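Local coordinates for DUF1902 domain-containing protein (Thermus thermophilus, PDB 1WV8) that is of unknown function but belongs to the DUF1902 family and forms a dimer in which the beta-sheets of the two copies join edge to edge, at residues D23-T29 with M44-L49; L37-A42 with E61-E65. Residues are numbered along the deposited sequence.

Contact 1: residues D23-T29 with M44-L49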
# COMPACT_ATOMS: atom_id res chain seq x y z
N ASP A 23 6.98 11.66 5.77
CA ASP A 23 6.04 12.31 6.68
C ASP A 23 6.26 11.89 8.13
O ASP A 23 5.81 12.56 9.05
CB ASP A 23 4.58 12.00 6.28
CG ASP A 23 4.19 12.56 4.91
OD1 ASP A 23 4.69 13.64 4.54
OD2 ASP A 23 3.37 11.93 4.22
N VAL A 24 6.95 10.77 8.34
CA VAL A 24 7.20 10.25 9.68
C VAL A 24 8.70 10.24 10.00
O VAL A 24 9.48 9.54 9.36
CB VAL A 24 6.63 8.83 9.83
CG1 VAL A 24 6.85 8.32 11.22
CG2 VAL A 24 5.16 8.83 9.50
N PRO A 25 9.12 11.02 11.02
CA PRO A 25 10.51 11.14 11.47
C PRO A 25 11.11 9.88 12.08
O PRO A 25 10.42 9.12 12.77
CB PRO A 25 10.45 12.28 12.48
CG PRO A 25 9.25 13.08 12.05
CD PRO A 25 8.27 11.98 11.74
N GLY A 26 12.40 9.69 11.84
CA GLY A 26 13.11 8.55 12.38
C GLY A 26 12.42 7.21 12.23
O GLY A 26 12.49 6.38 13.14
N LEU A 27 11.76 6.99 11.10
CA LEU A 27 11.10 5.72 10.88
C LEU A 27 12.08 4.70 10.32
O LEU A 27 12.64 4.88 9.24
CB LEU A 27 9.90 5.87 9.93
CG LEU A 27 9.19 4.56 9.57
CD1 LEU A 27 8.83 3.78 10.83
CD2 LEU A 27 7.95 4.87 8.76
N ALA A 28 12.28 3.63 11.07
CA ALA A 28 13.18 2.57 10.65
C ALA A 28 12.56 1.26 11.10
O ALA A 28 12.65 0.89 12.28
CB ALA A 28 14.54 2.76 11.29
N THR A 29 11.90 0.56 10.18
CA THR A 29 11.27 -0.71 10.54
C THR A 29 10.94 -1.57 9.33
O THR A 29 10.69 -1.05 8.24
CB THR A 29 9.98 -0.46 11.37
OG1 THR A 29 9.33 -1.70 11.63
CG2 THR A 29 9.03 0.49 10.63
N MSE A 44 4.55 1.90 16.31
CA MSE A 44 5.67 2.83 16.20
C MSE A 44 5.40 4.25 15.71
O MSE A 44 5.94 5.20 16.28
CB MSE A 44 6.74 2.23 15.30
CG MSE A 44 7.50 1.08 15.90
SE MSE A 44 8.93 0.63 14.71
CE MSE A 44 9.85 2.34 14.67
N VAL A 45 4.61 4.40 14.66
CA VAL A 45 4.33 5.72 14.10
C VAL A 45 3.78 6.75 15.09
O VAL A 45 4.23 7.90 15.10
CB VAL A 45 3.38 5.62 12.88
CG1 VAL A 45 2.93 7.01 12.45
CG2 VAL A 45 4.11 4.94 11.72
N PRO A 46 2.80 6.37 15.93
CA PRO A 46 2.30 7.39 16.86
C PRO A 46 3.45 7.84 17.74
O PRO A 46 3.74 9.04 17.86
CB PRO A 46 1.22 6.63 17.65
CG PRO A 46 0.75 5.60 16.65
CD PRO A 46 2.05 5.11 16.06
N GLU A 47 4.12 6.86 18.34
CA GLU A 47 5.27 7.09 19.22
C GLU A 47 6.28 8.05 18.61
O GLU A 47 6.68 9.02 19.26
CB GLU A 47 5.98 5.77 19.52
CG GLU A 47 5.07 4.67 20.05
CD GLU A 47 5.83 3.38 20.33
OE1 GLU A 47 6.61 2.94 19.45
OE2 GLU A 47 5.65 2.79 21.42
N LEU A 48 6.69 7.78 17.37
CA LEU A 48 7.66 8.63 16.68
C LEU A 48 7.15 10.04 16.46
O LEU A 48 7.93 10.99 16.47
CB LEU A 48 8.05 8.00 15.34
CG LEU A 48 8.88 6.71 15.42
CD1 LEU A 48 9.03 6.09 14.04
CD2 LEU A 48 10.24 7.03 16.01
N LEU A 49 5.84 10.18 16.25
CA LEU A 49 5.24 11.49 16.03
C LEU A 49 5.20 12.31 17.31
O LEU A 49 5.31 13.54 17.28
CB LEU A 49 3.82 11.32 15.47
CG LEU A 49 3.78 10.85 14.02
CD1 LEU A 49 2.35 10.45 13.65
CD2 LEU A 49 4.29 11.95 13.10

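Contact 2: residues L37-A42 with E61-E65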
# COMPACT_ATOMS: atom_id res chain seq x y z
N LEU A 37 4.11 -5.64 8.78
CA LEU A 37 4.67 -4.30 8.65
C LEU A 37 3.61 -3.30 9.11
O LEU A 37 3.91 -2.31 9.78
CB LEU A 37 5.05 -4.00 7.21
CG LEU A 37 6.30 -3.17 6.89
CD1 LEU A 37 5.95 -2.29 5.73
CD2 LEU A 37 6.75 -2.31 8.05
N LEU A 38 2.35 -3.55 8.73
CA LEU A 38 1.25 -2.66 9.11
C LEU A 38 1.09 -2.68 10.62
O LEU A 38 1.02 -1.63 11.24
CB LEU A 38 -0.06 -3.10 8.47
CG LEU A 38 -0.47 -2.37 7.20
CD1 LEU A 38 -1.69 -3.04 6.58
CD2 LEU A 38 -0.76 -0.91 7.51
N ALA A 39 1.03 -3.88 11.18
CA ALA A 39 0.89 -4.03 12.62
C ALA A 39 1.98 -3.22 13.33
O ALA A 39 1.68 -2.36 14.16
CB ALA A 39 1.00 -5.51 12.99
N LYS A 40 3.24 -3.48 12.98
CA LYS A 40 4.34 -2.77 13.61
C LYS A 40 4.20 -1.25 13.47
O LYS A 40 4.41 -0.51 14.43
CB LYS A 40 5.67 -3.24 13.02
CG LYS A 40 5.94 -4.72 13.25
CD LYS A 40 7.34 -5.12 12.80
CE LYS A 40 7.63 -6.57 13.19
NZ LYS A 40 9.03 -6.99 12.88
N LEU A 41 3.82 -0.78 12.28
CA LEU A 41 3.66 0.65 12.03
C LEU A 41 2.61 1.30 12.93
O LEU A 41 2.81 2.42 13.41
CB LEU A 41 3.31 0.88 10.56
CG LEU A 41 4.47 1.10 9.57
CD1 LEU A 41 5.65 0.28 9.98
CD2 LEU A 41 4.03 0.73 8.15
N ALA A 42 1.50 0.61 13.14
CA ALA A 42 0.41 1.11 13.96
C ALA A 42 0.89 1.51 15.34
O ALA A 42 0.37 2.45 15.94
CB ALA A 42 -0.68 0.05 14.07
N GLU A 61 -4.57 9.06 9.70
CA GLU A 61 -4.60 7.72 9.13
C GLU A 61 -3.27 7.41 8.44
O GLU A 61 -2.63 8.30 7.85
CB GLU A 61 -5.73 7.58 8.12
CG GLU A 61 -5.71 8.63 7.01
CD GLU A 61 -6.60 8.26 5.84
OE1 GLU A 61 -7.79 7.93 6.06
OE2 GLU A 61 -6.12 8.32 4.68
N LEU A 62 -2.87 6.16 8.51
CA LEU A 62 -1.63 5.68 7.91
C LEU A 62 -1.88 5.03 6.54
O LEU A 62 -2.66 4.08 6.45
CB LEU A 62 -0.99 4.66 8.85
CG LEU A 62 0.32 3.98 8.44
CD1 LEU A 62 1.45 4.97 8.54
CD2 LEU A 62 0.57 2.79 9.36
N ARG A 63 -1.25 5.54 5.48
CA ARG A 63 -1.41 4.95 4.14
C ARG A 63 -0.12 4.21 3.73
O ARG A 63 0.87 4.82 3.34
CB ARG A 63 -1.73 6.03 3.10
CG ARG A 63 -2.02 5.45 1.70
CD ARG A 63 -2.31 6.54 0.67
NE ARG A 63 -3.47 7.37 1.01
CZ ARG A 63 -3.89 8.40 0.27
NH1 ARG A 63 -3.25 8.72 -0.84
NH2 ARG A 63 -4.94 9.11 0.66
N LEU A 64 -0.14 2.88 3.85
CA LEU A 64 1.00 2.06 3.47
C LEU A 64 0.94 1.82 1.97
O LEU A 64 -0.04 1.26 1.46
CB LEU A 64 0.98 0.73 4.19
CG LEU A 64 2.30 0.13 4.68
CD1 LEU A 64 2.19 -1.38 4.63
CD2 LEU A 64 3.48 0.60 3.83
N GLU A 65 1.99 2.23 1.26
CA GLU A 65 2.05 2.09 -0.19
C GLU A 65 3.12 1.11 -0.65
O GLU A 65 4.25 1.13 -0.17
CB GLU A 65 2.31 3.46 -0.82
CG GLU A 65 1.28 4.52 -0.43
CD GLU A 65 1.73 5.93 -0.76
OE1 GLU A 65 2.82 6.32 -0.28
OE2 GLU A 65 0.99 6.66 -1.47

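Contact 1: residues D23-T29 with M44-L49
Leu48 is the centrepiece of this contact, with the loop 23-29 bending round its isobutyl group. Its CD1 lies 3.6 Å from Pro25 O, 3.6 Å from Gly26 O and 3.8 Å from Leu27 CA, so it rests on loop backbone, with Leu27 CD1 also 4.0 Å away. A branched leucine suits such a curved pocket. Gly26, at the turn, adopts a positive phi, easiest without a side chain. Val24 points at the helix from one end of the loop: its CG1 stands 4.2 Å from Leu48 CD1 and its CG2 4.1 Å from Val45 CG1, the compact fork bridging two helical residues. At the other end, selenomethionine Met44, one helical turn before Leu48, sends out a long flexible chain, bringing SE within 3.7 Å of Thr29 CB and CE within 4.2 Å of Leu27 CD1. Pro46 turns away from the loop; lacking an amide hydrogen, it kinks the helix. The loop joins strand 16-20 to strand 30-31 and lies along helix 34-51, while Val45 and Leu49 reach Leu4 of strand 3-11 and also pack on Leu70 and Phe72, respectively, of the second subunit.

Contact 2: residues L37-A42 with E61-E65
Two leucines of a strand and three of a helix mesh here. In the segment 61-65 every second residue faces the helix, so Leu62 and Leu64 form two bumps about one strand repeat apart, while Arg63 between them points away. The bump of Leu62 enters a shallow hollow on the helix: its CD2 rests 3.5 Å from Leu41 CB and 4.3 Å from Leu38 CD2, and comes within 4.5 Å of Ala42 N. Ala42 meets it through that backbone atom, while its small methyl is set sideways and the residue packs on Arg68 of the second subunit. Leu64 fills the next hollow, nearer the start of the helix, with its CD1 3.8 Å from Leu38 CG and 4.0 Å from Leu37 CD1, and its CG 3.9 Å from Leu41 CD2. The fit is reciprocal, since Leu38 and Leu41 each touch both strand leucines. Leucine is well chosen for such meshing: it is wholly apolar, and its forked end can spread over several neighbours. The segment axes approach to 10.3 Å, a gap bridged by side chains alone, and run roughly antiparallel, at 149°. The helix packs on one face of the sheet in a beta-alpha-beta crossover that links strand 30-31, at one edge within the chain, to strand 61-69 at the other. Leu37 and Leu64 both reach Ala8 of strand 3-11, parallel to and beside strand 61-69, whose other edge pairs antiparallel with a strand of the second subunit.

Both contacts use helix 34-51, but different parts of it. Contact 2 is the more central: its touching residues are largely buried, it is built of leucine on leucine with one small alanine, and it fixes the helix to a sheet strand. Contact 1 lies partly at the surface, where an irregular loop supplies backbone carbonyls, a proline and a glycine beside its apolar groups. More area is nevertheless buried in contact 1, because more residues take part, eleven against six. The two adjoin directly through the methyl of Thr29, whose CG2 meets Leu41 CD1 at 3.4 Å, and each also touches the second subunit.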